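Local coordinates for arginine decarboxylase, A207R protein (PDB 2NVA), which catalyses the pyridoxal 5'-phosphate-dependent decarboxylation of arginine to agmatine, at residues 72-77 with 100-105. Residues are numbered along the deposited sequence; the frame is centred on the assembly and turned at random.
Sequences SEIKKV and IFAKDQ
Phe101 carries most of this contact, reaching from helix 96-105 to meet Ile74 and Lys75 on helix 71-80. Its CG stands anti to the backbone N (chi1 177°), which sends the ring outward to the neighbouring helix. The leading corner of the ring meets Lys75, whose CG lies 3.4 Å from Phe101 CZ. From there the extended lysine chain runs on over one face, and Lys75 CE sits 4.1 Å from the Phe101 centroid, a CH-pi contact. Lys75 NZ is 5.2 Å from that centroid, so its cation-pi attraction is weak at most. Gln105, one turn further along the helix of Phe101, lays its CG against the opposite face near the rim; the ring is thus flanked by two aliphatic stems, the lysine amine still above it and the Gln105 amide past the rim.

Ile74 fills the buried side: its CG2 approaches the ring obliquely, 3.6 Å from Phe101 CE2. The other branch turns inward, and Ile74 CD1 comes within 4.4 Å of Ala102 CB. Small Ala102 suits a position against the sheet, where both it and Ile74 rest on Phe89 of strand 87-89; Ile74 also touches Cys68 of strand 65-68.

The helices are successive outer helices of the TIM barrel; the axes of segments 72-77 and 100-105 lie at 24° and approach to 10.9 Å, a spacing that a large aromatic can bridge. With no hydrogen bond or salt bridge across the two segments, cohesion comes from dispersion and burial of apolar surface, grading from Ile74 and Ala102 within to the amphipathic Lys75 at the solvent edge.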
loop_
_atom_site.group_PDB
_atom_site.type_symbol
_atom_site.label_atom_id
_atom_site.label_comp_id
_atom_site.label_asym_id
_atom_site.label_seq_id
_atom_site.Cartn_x
_atom_site.Cartn_y
_atom_site.Cartn_z
ATOM N N SER A 72 -8.892 -16.843 0.540
ATOM C CA SER A 72 -9.596 -15.822 1.332
ATOM C C SER A 72 -10.798 -15.228 0.586
ATOM O O SER A 72 -11.855 -15.026 1.173
ATOM C CB SER A 72 -8.643 -14.709 1.760
ATOM O OG SER A 72 -9.356 -13.696 2.467
ATOM N N GLU A 73 -10.632 -14.963 -0.711
ATOM C CA GLU A 73 -11.731 -14.432 -1.523
ATOM C C GLU A 73 -12.810 -15.482 -1.776
ATOM O O GLU A 73 -13.999 -15.167 -1.784
ATOM C CB GLU A 73 -11.203 -13.868 -2.846
ATOM C CG GLU A 73 -10.349 -12.627 -2.631
ATOM C CD GLU A 73 -10.009 -11.880 -3.917
ATOM O OE1 GLU A 73 -9.565 -10.717 -3.803
ATOM O OE2 GLU A 73 -10.189 -12.441 -5.027
ATOM N N ILE A 74 -12.388 -16.726 -1.984
ATOM C CA ILE A 74 -13.337 -17.835 -2.104
ATOM C C ILE A 74 -14.217 -17.894 -0.840
ATOM O O ILE A 74 -15.450 -17.938 -0.926
ATOM C CB ILE A 74 -12.610 -19.185 -2.351
ATOM C CG1 ILE A 74 -11.998 -19.204 -3.756
ATOM C CG2 ILE A 74 -13.580 -20.364 -2.199
ATOM C CD1 ILE A 74 -10.936 -20.310 -3.963
ATOM N N LYS A 75 -13.574 -17.881 0.328
ATOM C CA LYS A 75 -14.298 -17.893 1.615
ATOM C C LYS A 75 -15.310 -16.747 1.728
ATOM O O LYS A 75 -16.437 -16.960 2.195
ATOM C CB LYS A 75 -13.302 -17.806 2.781
ATOM C CG LYS A 75 -12.457 -19.054 2.954
ATOM C CD LYS A 75 -11.396 -18.872 4.056
ATOM C CE LYS A 75 -10.377 -20.032 3.980
ATOM N NZ LYS A 75 -9.540 -20.097 5.229
ATOM N N LYS A 76 -14.897 -15.543 1.321
ATOM C CA LYS A 76 -15.763 -14.343 1.355
ATOM C C LYS A 76 -17.034 -14.572 0.549
ATOM O O LYS A 76 -18.121 -14.265 1.016
ATOM C CB LYS A 76 -15.046 -13.090 0.809
ATOM C CG LYS A 76 -13.981 -12.535 1.736
ATOM C CD LYS A 76 -13.424 -11.197 1.229
ATOM C CE LYS A 76 -12.539 -10.512 2.306
ATOM N NZ LYS A 76 -11.232 -11.251 2.557
ATOM N N VAL A 77 -16.872 -15.112 -0.659
ATOM C CA VAL A 77 -17.987 -15.349 -1.579
ATOM C C VAL A 77 -18.919 -16.456 -1.057
ATOM O O VAL A 77 -20.160 -16.318 -1.100
ATOM C CB VAL A 77 -17.463 -15.642 -3.015
ATOM C CG1 VAL A 77 -18.583 -16.106 -3.951
ATOM C CG2 VAL A 77 -16.770 -14.384 -3.573
ATOM N N ILE A 100 -6.154 -27.338 -2.637
ATOM C CA ILE A 100 -6.814 -28.368 -1.818
ATOM C C ILE A 100 -8.125 -27.821 -1.260
ATOM O O ILE A 100 -9.146 -28.513 -1.291
ATOM C CB ILE A 100 -5.900 -28.867 -0.683
ATOM C CG1 ILE A 100 -4.659 -29.549 -1.278
ATOM C CG2 ILE A 100 -6.653 -29.835 0.249
ATOM C CD1 ILE A 100 -3.514 -29.719 -0.286
ATOM N N PHE A 101 -8.086 -26.584 -0.765
ATOM C CA PHE A 101 -9.278 -25.896 -0.275
ATOM C C PHE A 101 -10.335 -25.722 -1.380
ATOM O O PHE A 101 -11.517 -26.028 -1.164
ATOM C CB PHE A 101 -8.898 -24.536 0.333
ATOM C CG PHE A 101 -10.082 -23.732 0.808
ATOM C CD1 PHE A 101 -10.719 -24.046 2.013
ATOM C CD2 PHE A 101 -10.559 -22.658 0.056
ATOM C CE1 PHE A 101 -11.824 -23.307 2.457
ATOM C CE2 PHE A 101 -11.655 -21.915 0.482
ATOM C CZ PHE A 101 -12.288 -22.237 1.691
ATOM N N ALA A 102 -9.913 -25.239 -2.554
ATOM C CA ALA A 102 -10.820 -25.093 -3.696
ATOM C C ALA A 102 -11.484 -26.419 -4.071
ATOM O O ALA A 102 -12.695 -26.471 -4.301
ATOM C CB ALA A 102 -10.072 -24.522 -4.899
ATOM N N LYS A 103 -10.682 -27.481 -4.143
ATOM C CA LYS A 103 -11.200 -28.809 -4.489
ATOM C C LYS A 103 -12.255 -29.228 -3.477
ATOM O O LYS A 103 -13.323 -29.721 -3.841
ATOM C CB LYS A 103 -10.054 -29.843 -4.549
ATOM C CG LYS A 103 -10.494 -31.245 -4.984
ATOM C CD LYS A 103 -9.572 -32.312 -4.423
ATOM C CE LYS A 103 -9.414 -32.140 -2.890
ATOM N NZ LYS A 103 -9.142 -33.455 -2.203
ATOM N N ASP A 104 -11.941 -29.023 -2.201
ATOM C CA ASP A 104 -12.843 -29.419 -1.135
ATOM C C ASP A 104 -14.164 -28.667 -1.186
ATOM O O ASP A 104 -15.234 -29.263 -1.041
ATOM C CB ASP A 104 -12.169 -29.239 0.214
ATOM C CG ASP A 104 -11.139 -30.328 0.497
ATOM O OD1 ASP A 104 -11.290 -31.457 -0.027
ATOM O OD2 ASP A 104 -10.179 -30.066 1.267
ATOM N N GLN A 105 -14.095 -27.360 -1.401
ATOM C CA GLN A 105 -15.309 -26.542 -1.383
ATOM C C GLN A 105 -16.142 -26.676 -2.647
ATOM O O GLN A 105 -17.349 -26.449 -2.619
ATOM C CB GLN A 105 -14.959 -25.072 -1.134
ATOM C CG GLN A 105 -14.261 -24.828 0.202
ATOM C CD GLN A 105 -15.177 -25.083 1.377
ATOM O OE1 GLN A 105 -16.282 -24.531 1.453
ATOM N NE2 GLN A 105 -14.746 -25.942 2.291
#